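Local coordinates for protein ApRick protease (PDB 5C9F) that probably cleaves peptide bonds as the retropepsin-like aspartic protease domain of a longer Rickettsia conorii protein that probably sits in a membrane, at residues A[32-37]-A[43-48]; A[63-66]-A[71-74]; A[81-86]-A[90-95]; A[106-111]-A[115-120]. One frame throughout, in Å; residues are numbered along the deposited sequence.

Contact 1. Residues A[32-37]-A[43-48]; sequences IKFMVD and IALTKE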
loop_
_atom_site.group_PDB
_atom_site.type_symbol
_atom_site.label_atom_id
_atom_site.label_comp_id
_atom_site.label_asym_id
_atom_site.label_seq_id
_atom_site.Cartn_x
_atom_site.Cartn_y
_atom_site.Cartn_z
ATOM N N ILE A 32 -12.610 20.071 12.710
ATOM C CA ILE A 32 -11.916 21.340 12.897
ATOM C C ILE A 32 -11.243 21.660 11.584
ATOM O O ILE A 32 -10.633 20.801 10.975
ATOM C CB ILE A 32 -10.824 21.248 13.996
ATOM C CG1 ILE A 32 -11.381 20.860 15.368
ATOM C CG2 ILE A 32 -10.074 22.572 14.122
ATOM C CD1 ILE A 32 -12.245 21.893 16.030
ATOM N N LYS A 33 -11.295 22.927 11.188
ATOM C CA LYS A 33 -10.610 23.415 10.017
ATOM C C LYS A 33 -9.268 24.000 10.391
ATOM O O LYS A 33 -9.173 24.878 11.223
ATOM C CB LYS A 33 -11.456 24.469 9.322
ATOM C CG LYS A 33 -10.911 24.793 7.936
ATOM C CD LYS A 33 -11.692 25.931 7.312
ATOM C CE LYS A 33 -11.548 25.937 5.807
ATOM N NZ LYS A 33 -12.188 27.147 5.222
ATOM N N PHE A 34 -8.213 23.478 9.786
ATOM C CA PHE A 34 -6.857 23.974 10.004
ATOM C C PHE A 34 -6.300 24.596 8.769
ATOM O O PHE A 34 -6.602 24.155 7.640
ATOM C CB PHE A 34 -5.920 22.815 10.340
ATOM C CG PHE A 34 -6.167 22.223 11.662
ATOM C CD1 PHE A 34 -5.682 22.839 12.793
ATOM C CD2 PHE A 34 -6.935 21.072 11.802
ATOM C CE1 PHE A 34 -5.969 22.314 14.063
ATOM C CE2 PHE A 34 -7.185 20.515 13.055
ATOM C CZ PHE A 34 -6.709 21.135 14.189
ATOM N N MET A 35 -5.495 25.628 8.958
ATOM C CA MET A 35 -4.605 26.106 7.933
ATOM C C MET A 35 -3.254 25.412 8.109
ATOM O O MET A 35 -2.735 25.342 9.223
ATOM C CB MET A 35 -4.434 27.609 8.046
ATOM C CG MET A 35 -3.618 28.221 6.897
ATOM S SD MET A 35 -3.605 30.031 6.950
ATOM C CE MET A 35 -2.347 30.272 8.146
ATOM N N VAL A 36 -2.715 24.876 7.024
ATOM C CA VAL A 36 -1.342 24.307 7.035
ATOM C C VAL A 36 -0.292 25.435 7.140
ATOM O O VAL A 36 -0.386 26.440 6.440
ATOM C CB VAL A 36 -1.083 23.504 5.764
ATOM C CG1 VAL A 36 0.374 23.008 5.726
ATOM C CG2 VAL A 36 -2.072 22.357 5.702
ATOM N N ASP A 37 0.619 25.309 8.104
ATOM C CA ASP A 37 1.696 26.299 8.347
ATOM C C ASP A 37 2.988 25.547 8.610
ATOM O O ASP A 37 3.144 24.963 9.691
ATOM C CB ASP A 37 1.340 27.159 9.552
ATOM C CG ASP A 37 2.269 28.354 9.717
ATOM O OD1 ASP A 37 3.286 28.431 8.997
ATOM O OD2 ASP A 37 1.982 29.229 10.573
ATOM N N ILE A 43 0.391 21.974 16.954
ATOM C CA ILE A 43 -0.879 22.570 16.560
ATOM C C ILE A 43 -1.175 23.802 17.373
ATOM O O ILE A 43 -0.963 23.826 18.622
ATOM C CB ILE A 43 -2.000 21.586 16.720
ATOM C CG1 ILE A 43 -1.938 20.592 15.566
ATOM C CG2 ILE A 43 -3.367 22.274 16.743
ATOM C CD1 ILE A 43 -2.858 19.437 15.741
ATOM N N ALA A 44 -1.646 24.825 16.689
ATOM C CA ALA A 44 -2.114 26.034 17.371
ATOM C C ALA A 44 -3.628 26.152 17.231
ATOM O O ALA A 44 -4.145 26.282 16.139
ATOM C CB ALA A 44 -1.426 27.254 16.776
ATOM N N LEU A 45 -4.347 26.056 18.331
ATOM C CA LEU A 45 -5.791 26.128 18.284
ATOM C C LEU A 45 -6.280 27.529 18.636
ATOM O O LEU A 45 -5.819 28.126 19.601
ATOM C CB LEU A 45 -6.413 25.145 19.284
ATOM C CG LEU A 45 -6.533 23.672 19.111
ATOM C CD1 LEU A 45 -7.392 23.131 20.246
ATOM C CD2 LEU A 45 -7.183 23.364 17.765
ATOM N N THR A 46 -7.284 27.998 17.925
ATOM C CA THR A 46 -7.938 29.219 18.326
ATOM C C THR A 46 -8.627 28.973 19.639
ATOM O O THR A 46 -8.997 27.852 19.987
ATOM C CB THR A 46 -9.002 29.708 17.299
ATOM O OG1 THR A 46 -10.052 28.728 17.193
ATOM C CG2 THR A 46 -8.373 29.913 15.935
ATOM N N LYS A 47 -8.852 30.045 20.377
ATOM C CA LYS A 47 -9.689 29.938 21.583
ATOM C C LYS A 47 -11.064 29.331 21.296
ATOM O O LYS A 47 -11.582 28.422 22.056
ATOM C CB LYS A 47 -9.861 31.344 22.250
ATOM C CG LYS A 47 -8.589 31.910 22.838
ATOM C CD LYS A 47 -8.898 33.044 23.849
ATOM C CE LYS A 47 -9.834 34.156 23.296
ATOM N NZ LYS A 47 -9.418 35.580 23.583
ATOM N N GLU A 48 -11.700 29.745 20.207
ATOM C CA GLU A 48 -13.021 29.183 19.881
ATOM C C GLU A 48 -12.968 27.653 19.582
ATOM O O GLU A 48 -13.837 26.900 20.024
ATOM C CB GLU A 48 -13.639 29.951 18.728
ATOM C CG GLU A 48 -14.910 29.348 18.165
ATOM C CD GLU A 48 -15.470 30.135 16.957
ATOM O OE1 GLU A 48 -15.751 29.518 15.911
ATOM O OE2 GLU A 48 -15.654 31.378 17.039
#

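Contact 2. Residues A[63-66]-A[71-74]; sequences TRTY and GENK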
loop_
_atom_site.group_PDB
_atom_site.type_symbol
_atom_site.label_atom_id
_atom_site.label_comp_id
_atom_site.label_asym_id
_atom_site.label_seq_id
_atom_site.Cartn_x
_atom_site.Cartn_y
_atom_site.Cartn_z
ATOM N N THR A 63 1.399 28.799 30.428
ATOM C CA THR A 63 2.779 28.767 30.877
ATOM C C THR A 63 3.793 28.898 29.751
ATOM O O THR A 63 4.972 29.096 30.020
ATOM C CB THR A 63 3.056 27.440 31.587
ATOM O OG1 THR A 63 2.671 26.354 30.734
ATOM C CG2 THR A 63 2.283 27.386 32.890
ATOM N N ARG A 64 3.348 28.761 28.504
ATOM C CA ARG A 64 4.258 28.729 27.358
ATOM C C ARG A 64 4.266 30.070 26.624
ATOM O O ARG A 64 3.325 30.844 26.709
ATOM C CB ARG A 64 3.944 27.557 26.412
ATOM C CG ARG A 64 4.271 26.187 27.015
ATOM C CD ARG A 64 5.784 25.922 27.015
ATOM N NE ARG A 64 6.136 25.491 25.668
ATOM C CZ ARG A 64 6.674 26.220 24.693
ATOM N NH1 ARG A 64 7.076 27.479 24.883
ATOM N NH2 ARG A 64 6.852 25.653 23.500
ATOM N N THR A 65 5.371 30.337 25.943
ATOM C CA THR A 65 5.534 31.518 25.139
ATOM C C THR A 65 5.997 31.152 23.734
ATOM O O THR A 65 7.023 30.521 23.532
ATOM C CB THR A 65 6.522 32.473 25.818
ATOM O OG1 THR A 65 6.004 32.832 27.081
ATOM C CG2 THR A 65 6.783 33.708 24.990
ATOM N N TYR A 66 5.220 31.571 22.751
ATOM C CA TYR A 66 5.555 31.358 21.357
ATOM C C TYR A 66 6.084 32.664 20.792
ATOM O O TYR A 66 5.657 33.739 21.209
ATOM C CB TYR A 66 4.357 30.802 20.618
ATOM C CG TYR A 66 4.189 29.349 20.911
ATOM C CD1 TYR A 66 3.595 28.909 22.096
ATOM C CD2 TYR A 66 4.668 28.406 20.018
ATOM C CE1 TYR A 66 3.488 27.556 22.370
ATOM C CE2 TYR A 66 4.541 27.074 20.265
ATOM C CZ TYR A 66 3.976 26.663 21.448
ATOM O OH TYR A 66 3.869 25.340 21.654
ATOM N N GLY A 71 5.618 38.740 17.235
ATOM C CA GLY A 71 6.430 38.481 18.423
ATOM C C GLY A 71 5.750 37.630 19.487
ATOM O O GLY A 71 4.835 36.840 19.183
ATOM N N GLU A 72 6.200 37.822 20.729
ATOM C CA GLU A 72 5.931 36.907 21.843
ATOM C C GLU A 72 4.484 36.808 22.238
ATOM O O GLU A 72 3.912 37.821 22.681
ATOM C CB GLU A 72 6.699 37.366 23.104
ATOM C CG GLU A 72 7.841 36.465 23.444
ATOM C CD GLU A 72 8.701 36.944 24.591
ATOM O OE1 GLU A 72 9.840 37.228 24.298
ATOM O OE2 GLU A 72 8.253 37.055 25.748
ATOM N N ASN A 73 3.906 35.618 22.158
ATOM C CA ASN A 73 2.547 35.408 22.714
ATOM C C ASN A 73 2.493 34.323 23.738
ATOM O O ASN A 73 3.150 33.297 23.599
ATOM C CB ASN A 73 1.536 35.123 21.614
ATOM C CG ASN A 73 1.405 36.306 20.630
ATOM O OD1 ASN A 73 1.524 37.465 21.022
ATOM N ND2 ASN A 73 1.193 36.007 19.358
ATOM N N LYS A 74 1.615 34.487 24.704
ATOM C CA LYS A 74 1.394 33.439 25.720
ATOM C C LYS A 74 0.448 32.337 25.191
ATOM O O LYS A 74 -0.507 32.609 24.456
ATOM C CB LYS A 74 0.854 34.061 27.026
ATOM C CG LYS A 74 1.836 35.014 27.679
ATOM C CD LYS A 74 3.102 34.294 28.069
ATOM C CE LYS A 74 2.914 33.263 29.133
ATOM N NZ LYS A 74 2.171 33.705 30.329
HETATM O O HOH W 1 6.740 35.417 28.084
#

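Contact 3. Residues A[81-86]-A[90-95]; sequences NSVVIG and KNIKGH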
loop_
_atom_site.group_PDB
_atom_site.type_symbol
_atom_site.label_atom_id
_atom_site.label_comp_id
_atom_site.label_asym_id
_atom_site.label_seq_id
_atom_site.Cartn_x
_atom_site.Cartn_y
_atom_site.Cartn_z
ATOM N N ASN A 81 -6.209 14.056 22.232
ATOM C CA ASN A 81 -6.285 12.604 22.315
ATOM C C ASN A 81 -6.298 11.971 20.941
ATOM O O ASN A 81 -5.582 11.011 20.705
ATOM C CB ASN A 81 -7.535 12.167 23.086
ATOM C CG ASN A 81 -7.504 12.618 24.529
ATOM O OD1 ASN A 81 -6.456 12.723 25.130
ATOM N ND2 ASN A 81 -8.670 12.904 25.081
ATOM N N SER A 82 -7.102 12.512 20.043
ATOM C CA SER A 82 -7.252 11.931 18.721
ATOM C C SER A 82 -7.403 12.994 17.630
ATOM O O SER A 82 -8.158 13.952 17.786
ATOM C CB SER A 82 -8.474 11.003 18.708
ATOM O OG SER A 82 -8.912 10.733 17.384
ATOM N N VAL A 83 -6.576 12.875 16.611
ATOM C CA VAL A 83 -6.600 13.744 15.428
ATOM C C VAL A 83 -6.636 12.824 14.212
ATOM O O VAL A 83 -5.675 12.087 13.968
ATOM C CB VAL A 83 -5.357 14.651 15.301
ATOM C CG1 VAL A 83 -5.430 15.506 14.023
ATOM C CG2 VAL A 83 -5.188 15.611 16.488
ATOM N N VAL A 84 -7.748 12.853 13.479
ATOM C CA VAL A 84 -7.921 12.012 12.321
ATOM C C VAL A 84 -7.841 12.909 11.081
ATOM O O VAL A 84 -8.693 13.808 10.889
ATOM C CB VAL A 84 -9.262 11.257 12.362
ATOM C CG1 VAL A 84 -9.424 10.373 11.117
ATOM C CG2 VAL A 84 -9.362 10.440 13.644
ATOM N N ILE A 85 -6.846 12.619 10.267
ATOM C CA ILE A 85 -6.705 13.169 8.911
ATOM C C ILE A 85 -6.260 11.959 8.038
ATOM O O ILE A 85 -5.066 11.668 7.926
ATOM C CB ILE A 85 -5.579 14.213 8.830
ATOM C CG1 ILE A 85 -5.878 15.400 9.779
ATOM C CG2 ILE A 85 -5.474 14.735 7.392
ATOM C CD1 ILE A 85 -4.708 16.309 9.978
ATOM N N GLY A 86 -7.213 11.241 7.473
ATOM C CA GLY A 86 -6.936 9.958 6.832
ATOM C C GLY A 86 -6.707 8.894 7.888
ATOM O O GLY A 86 -7.570 8.052 8.136
ATOM N N LYS A 90 -2.542 9.931 17.613
ATOM C CA LYS A 90 -2.880 9.938 19.018
ATOM C C LYS A 90 -1.965 10.849 19.806
ATOM O O LYS A 90 -0.792 10.965 19.503
ATOM C CB LYS A 90 -2.830 8.524 19.599
ATOM C CG LYS A 90 -3.718 7.499 18.889
ATOM C CD LYS A 90 -5.213 7.784 19.008
ATOM C CE LYS A 90 -5.730 7.788 20.444
ATOM N NZ LYS A 90 -5.571 6.471 21.118
ATOM N N ASN A 91 -2.551 11.503 20.804
ATOM C CA ASN A 91 -1.845 12.365 21.757
ATOM C C ASN A 91 -0.930 13.352 21.087
ATOM O O ASN A 91 0.256 13.327 21.271
ATOM C CB ASN A 91 -1.086 11.509 22.753
ATOM C CG ASN A 91 -2.000 10.557 23.496
ATOM O OD1 ASN A 91 -3.041 10.952 24.005
ATOM N ND2 ASN A 91 -1.638 9.285 23.520
ATOM N N ILE A 92 -1.533 14.220 20.294
ATOM C CA ILE A 92 -0.872 15.163 19.478
ATOM C C ILE A 92 -0.776 16.460 20.262
ATOM O O ILE A 92 -1.730 16.950 20.877
ATOM C CB ILE A 92 -1.663 15.409 18.184
ATOM C CG1 ILE A 92 -1.764 14.081 17.418
ATOM C CG2 ILE A 92 -1.058 16.571 17.360
ATOM C CD1 ILE A 92 -0.401 13.445 17.168
ATOM N N LYS A 93 0.417 17.025 20.228
ATOM C CA LYS A 93 0.715 18.246 21.001
ATOM C C LYS A 93 0.069 19.438 20.349
ATOM O O LYS A 93 0.135 19.623 19.122
ATOM C CB LYS A 93 2.240 18.467 21.033
ATOM C CG LYS A 93 2.808 18.974 22.346
ATOM C CD LYS A 93 4.184 19.629 22.147
ATOM C CE LYS A 93 4.722 20.252 23.428
ATOM N NZ LYS A 93 5.279 19.231 24.361
ATOM N N GLY A 94 -0.422 20.341 21.194
ATOM C CA GLY A 94 -0.920 21.622 20.720
ATOM C C GLY A 94 -0.842 22.654 21.795
ATOM O O GLY A 94 -0.340 22.407 22.898
ATOM N N HIS A 95 -1.312 23.842 21.486
ATOM C CA HIS A 95 -1.413 24.859 22.475
ATOM C C HIS A 95 -2.523 25.800 22.064
ATOM O O HIS A 95 -2.940 25.818 20.913
ATOM C CB HIS A 95 -0.110 25.658 22.599
ATOM C CG HIS A 95 0.247 26.410 21.349
ATOM N ND1 HIS A 95 1.092 25.891 20.405
ATOM C CD2 HIS A 95 -0.087 27.657 20.911
ATOM C CE1 HIS A 95 1.265 26.776 19.432
ATOM N NE2 HIS A 95 0.559 27.849 19.709
#

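Contact 4. Residues A[106-111]-A[115-120]; sequences LGMSLL and KGFRID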
loop_
_atom_site.group_PDB
_atom_site.type_symbol
_atom_site.label_atom_id
_atom_site.label_comp_id
_atom_site.label_asym_id
_atom_site.label_seq_id
_atom_site.Cartn_x
_atom_site.Cartn_y
_atom_site.Cartn_z
ATOM N N LEU A 106 -2.129 23.813 11.682
ATOM C CA LEU A 106 -1.510 22.522 11.715
ATOM C C LEU A 106 -0.083 22.724 11.268
ATOM O O LEU A 106 0.189 23.258 10.180
ATOM C CB LEU A 106 -2.248 21.665 10.666
ATOM C CG LEU A 106 -2.187 20.163 10.784
ATOM C CD1 LEU A 106 -3.220 19.592 9.812
ATOM C CD2 LEU A 106 -0.818 19.704 10.410
ATOM N N GLY A 107 0.841 22.210 12.049
ATOM C CA GLY A 107 2.270 22.500 11.821
ATOM C C GLY A 107 3.056 21.256 11.493
ATOM O O GLY A 107 2.473 20.177 11.254
ATOM N N MET A 108 4.373 21.420 11.479
ATOM C CA MET A 108 5.277 20.374 11.034
ATOM C C MET A 108 5.314 19.218 11.954
ATOM O O MET A 108 5.604 18.098 11.496
ATOM C CB MET A 108 6.716 20.940 10.880
ATOM C CG MET A 108 6.860 21.880 9.725
ATOM S SD MET A 108 6.482 20.996 8.179
ATOM C CE MET A 108 7.606 19.652 8.207
ATOM N N SER A 109 5.094 19.425 13.264
ATOM C CA SER A 109 5.164 18.235 14.167
ATOM C C SER A 109 4.126 17.155 13.798
ATOM O O SER A 109 4.450 15.982 13.765
ATOM C CB SER A 109 5.046 18.613 15.629
ATOM O OG SER A 109 5.930 19.705 15.876
ATOM N N LEU A 110 2.910 17.556 13.405
ATOM C CA LEU A 110 1.935 16.570 12.926
ATOM C C LEU A 110 2.267 16.141 11.457
ATOM O O LEU A 110 2.214 14.942 11.110
ATOM C CB LEU A 110 0.514 17.063 13.072
ATOM C CG LEU A 110 -0.638 16.106 12.667
ATOM C CD1 LEU A 110 -0.611 14.775 13.387
ATOM C CD2 LEU A 110 -1.980 16.760 12.932
ATOM N N LEU A 111 2.583 17.105 10.599
ATOM C CA LEU A 111 2.750 16.823 9.173
ATOM C C LEU A 111 3.900 15.850 8.897
ATOM O O LEU A 111 3.800 15.039 7.979
ATOM C CB LEU A 111 3.019 18.087 8.425
ATOM C CG LEU A 111 1.778 18.974 8.264
ATOM C CD1 LEU A 111 2.200 20.311 7.740
ATOM C CD2 LEU A 111 0.736 18.370 7.331
ATOM N N LYS A 115 3.618 9.365 6.229
ATOM C CA LYS A 115 4.602 8.642 5.405
ATOM C C LYS A 115 5.110 9.551 4.298
ATOM O O LYS A 115 6.291 9.547 3.987
ATOM C CB LYS A 115 3.974 7.390 4.809
ATOM C CG LYS A 115 4.875 6.318 4.252
ATOM C CD LYS A 115 6.024 5.856 5.124
ATOM C CE LYS A 115 5.545 5.388 6.493
ATOM N NZ LYS A 115 4.534 4.319 6.391
ATOM N N GLY A 116 4.208 10.336 3.714
ATOM C CA GLY A 116 4.562 11.291 2.654
ATOM C C GLY A 116 3.832 12.639 2.861
ATOM O O GLY A 116 2.680 12.647 3.239
ATOM N N PHE A 117 4.534 13.733 2.602
ATOM C CA PHE A 117 3.971 15.060 2.652
ATOM C C PHE A 117 4.642 15.915 1.567
ATOM O O PHE A 117 5.841 16.153 1.621
ATOM C CB PHE A 117 4.214 15.631 4.070
ATOM C CG PHE A 117 4.121 17.129 4.151
ATOM C CD1 PHE A 117 3.042 17.802 3.632
ATOM C CD2 PHE A 117 5.096 17.858 4.809
ATOM C CE1 PHE A 117 2.998 19.204 3.677
ATOM C CE2 PHE A 117 5.042 19.245 4.875
ATOM C CZ PHE A 117 3.966 19.928 4.310
ATOM N N ARG A 118 3.904 16.334 0.557
ATOM C CA ARG A 118 4.522 17.100 -0.522
ATOM C C ARG A 118 3.636 18.231 -0.982
ATOM O O ARG A 118 2.422 18.098 -1.047
ATOM C CB ARG A 118 4.780 16.218 -1.760
ATOM C CG ARG A 118 5.392 17.044 -2.891
ATOM C CD ARG A 118 6.070 16.165 -3.919
ATOM N NE ARG A 118 7.058 16.823 -4.771
ATOM C CZ ARG A 118 8.368 16.583 -4.768
ATOM N NH1 ARG A 118 8.937 15.753 -3.890
ATOM N NH2 ARG A 118 9.136 17.223 -5.645
ATOM N N ILE A 119 4.240 19.359 -1.286
ATOM C CA ILE A 119 3.500 20.476 -1.818
ATOM C C ILE A 119 4.078 20.712 -3.203
ATOM O O ILE A 119 5.224 21.051 -3.298
ATOM C CB ILE A 119 3.682 21.755 -0.960
ATOM C CG1 ILE A 119 2.926 21.657 0.394
ATOM C CG2 ILE A 119 3.199 22.984 -1.752
ATOM C CD1 ILE A 119 3.293 22.720 1.399
ATOM N N ASP A 120 3.253 20.585 -4.226
ATOM C CA ASP A 120 3.632 20.672 -5.648
ATOM C C ASP A 120 2.628 21.441 -6.531
ATOM O O ASP A 120 1.489 20.989 -6.644
ATOM C CB ASP A 120 3.620 19.248 -6.205
ATOM C CG ASP A 120 4.127 19.158 -7.632
ATOM O OD1 ASP A 120 5.246 19.641 -7.908
ATOM O OD2 ASP A 120 3.402 18.586 -8.479
#

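Contact 1. Residues A[32-37]-A[43-48]
Phe34 has CG beside the backbone N and anti to the carbonyl carbon (chi1 -70°), and this turn of the side chain carries its ring toward segment 43-48. Ile43 meets it with its short branch: CG2 stands anti to the backbone N while CG1 stands anti to the carbonyl carbon. The meeting point on the ring is a single atom. Phe34 CE1 lies 3.7 Å from Ile43 CG2 and 4.0 Å from Leu45 CD2, so two methyl groups, both set oblique to the ring, share one corner of it. The long axis of Ile43 runs at about a right angle to that of Phe34. Within its own strand, Ile32 CG2 lies over one face of the Phe34 ring, near the rim. Strand 30-36 leads into Asp37, which opens an Asp-Thr-Gly sequence; in retropepsins such a sequence holds the catalytic aspartate, so Asp37 is probably its counterpart. The chain loops from there and returns as strand 43-45. The two backbones stay well apart, with Phe34 CA and Leu45 CA 8.6 Å from each other, and buried apolar side chains bridge between them. Ser104 of strand 104-106 touches both Phe34 and Leu45.

Contact 2. Residues A[63-66]-A[71-74]
Strands 64-66 and 71-74 run antiparallel at 149°, and Tyr66 and Asn73 form a hydrogen-bonded pair. Tyr66 N donates to Asn73 O at 2.8 Å, and Asn73 N returns a bond to Tyr66 O at 2.7 Å. Thr65 and Lys74 form the next, non-hydrogen-bonded pair. Thr65 uses both branches. With OG1 beside the backbone N (chi1 -60°) and CG2 anti to it, the methyl turns to Glu72 and the hydroxyl to Lys74. Thr65 CG2 lies 3.3 Å from Glu72 CG, an unusually close approach; the first torsion of Glu72 is away from a staggered position, so the detail is doubtful. Thr65 OG1 lies 3.4 Å from Lys74 CD. The lysine chain bends at three successive torsions. It folds back beside the strand, with Lys74 CE 3.4 Å from Arg64 O, and its NZ bonds to Tyr62 O. A water joins Thr65 OG1, at 2.9 Å, to Glu72 OE2, at 3.2 Å, and donates to the carboxylate. Tyr66 and Asn73 put their side chains on the other face of the hairpin. There Tyr66 OH bonds to Asp42 and its ring stacks with His95, while Asn73 ND2 bonds to Asp100. At the far end Thr63 and Arg64 both face Ala75, a classic beta bulge. The hairpin is exposed and follows the Asp-Thr-Gly loop in the chain, an arrangement consistent with the flap of a retropepsin, the beta hairpin that closes over the substrate cleft.

Contact 3. Residues A[81-86]-A[90-95]
A G1 beta bulge marks this hairpin of strands 71-84 and 88-97: Asn91 and Ile92 both lie opposite Leu80, and Asn91 also meets Asn81. Asn91 takes the positive phi (49°) expected at the first position of such a bulge, a conformation that asparagine tolerates well. Its backbone N donates to Asn81 O at 3.1 Å. The N-H points almost straight at the oxygen (167°), but the nitrogen stands above the carbonyl plane, 54° out of it. The same oxygen receives a CA-H contact from Lys90, whose CA is 3.4 Å away. The side chain of Lys90 then bends at each torsion past CG and curls back, which brings Lys90 CE to 3.2 Å from Asn81 O. One carbonyl is therefore approached by a backbone N-H, a CA-H and the methylene next to the ammonium group. The side-chain amides of Asn81 and Asn91 come near each other but form no bond. Their planes are nearly perpendicular, and Asn81 OD1 and Asn91 OD1 are 4.0 Å apart. Both strands turn a corner here, at Asn81 and at Asn91, so the parts before and after lie in different sheets or faces of the retropepsin-type fold. Ser82 and Lys90 form a non-hydrogen-bonded antiparallel pair. On the inner face, Val83 and Ile92 cross at about a right angle. Val83 reaches over with the branch anti to its carbonyl carbon, so that Val83 CG2 lies 3.9 Å from Ile92 CG1. Leu110 of helix 108-111 packs on both of these side chains.

Contact 4. Residues A[106-111]-A[115-120]
Leu111 N bonds to Gly107 O at 3.1 Å. This backbone bond closes the single turn of helix 108-111 and sets Leu111 and Met108 on the side that meets Phe117. The short helix follows the Leu-Leu-Gly sequence that ends at Gly107, like the short helix after the hydrophobic-hydrophobic-Gly motif of retropepsins. Phe117 belongs to strand 116-120, the outermost strand, within this chain, of a three-stranded antiparallel sheet. Its ring therefore links the protease core to that sheet. CG of Phe117 is anti to the backbone N (chi1 160°), which sends the ring out from the strand to the helix. Leu111 CB lies over one face of the ring, 4.2 Å above its plane and toward the rim. Leu111 CD1 comes to 3.9 Å from Phe117 CZ. Leu124 and Leu126 of the neighbouring strand 123-131 also touch Phe117. Just before the strand, Lys115 NZ bonds to Ala129 O of the second subunit. Met108 completes the contact across the segments. Its side chain bends at chi2 and chi3 and makes an oblique Met-aromatic contact: SD is 5.2 Å from the centroid of the Phe117 ring and 4.0 Å from Phe117 CE2.

Contact 1 is wholly buried and apolar. Contact 2 lies at the surface, its centre about 19 Å from the centre of the chain, and relies on backbone bonds, polar side chains and a water. Contacts 3 and 4 are partly buried. Contact 3 is mixed, with a polar outer end and an apolar inner one, while contact 4 is apolar and sulfur-aromatic across its segments. Contacts 2 and 3 share strand 71-84 at its two ends. Strand 43-45 of contact 1 runs beside the 90-95 segment of contact 3, probably bonded through Ile43 O and His95 N. Leu106 joins contact 4 to contact 1 through probable backbone bonds to Met35 and Asp37.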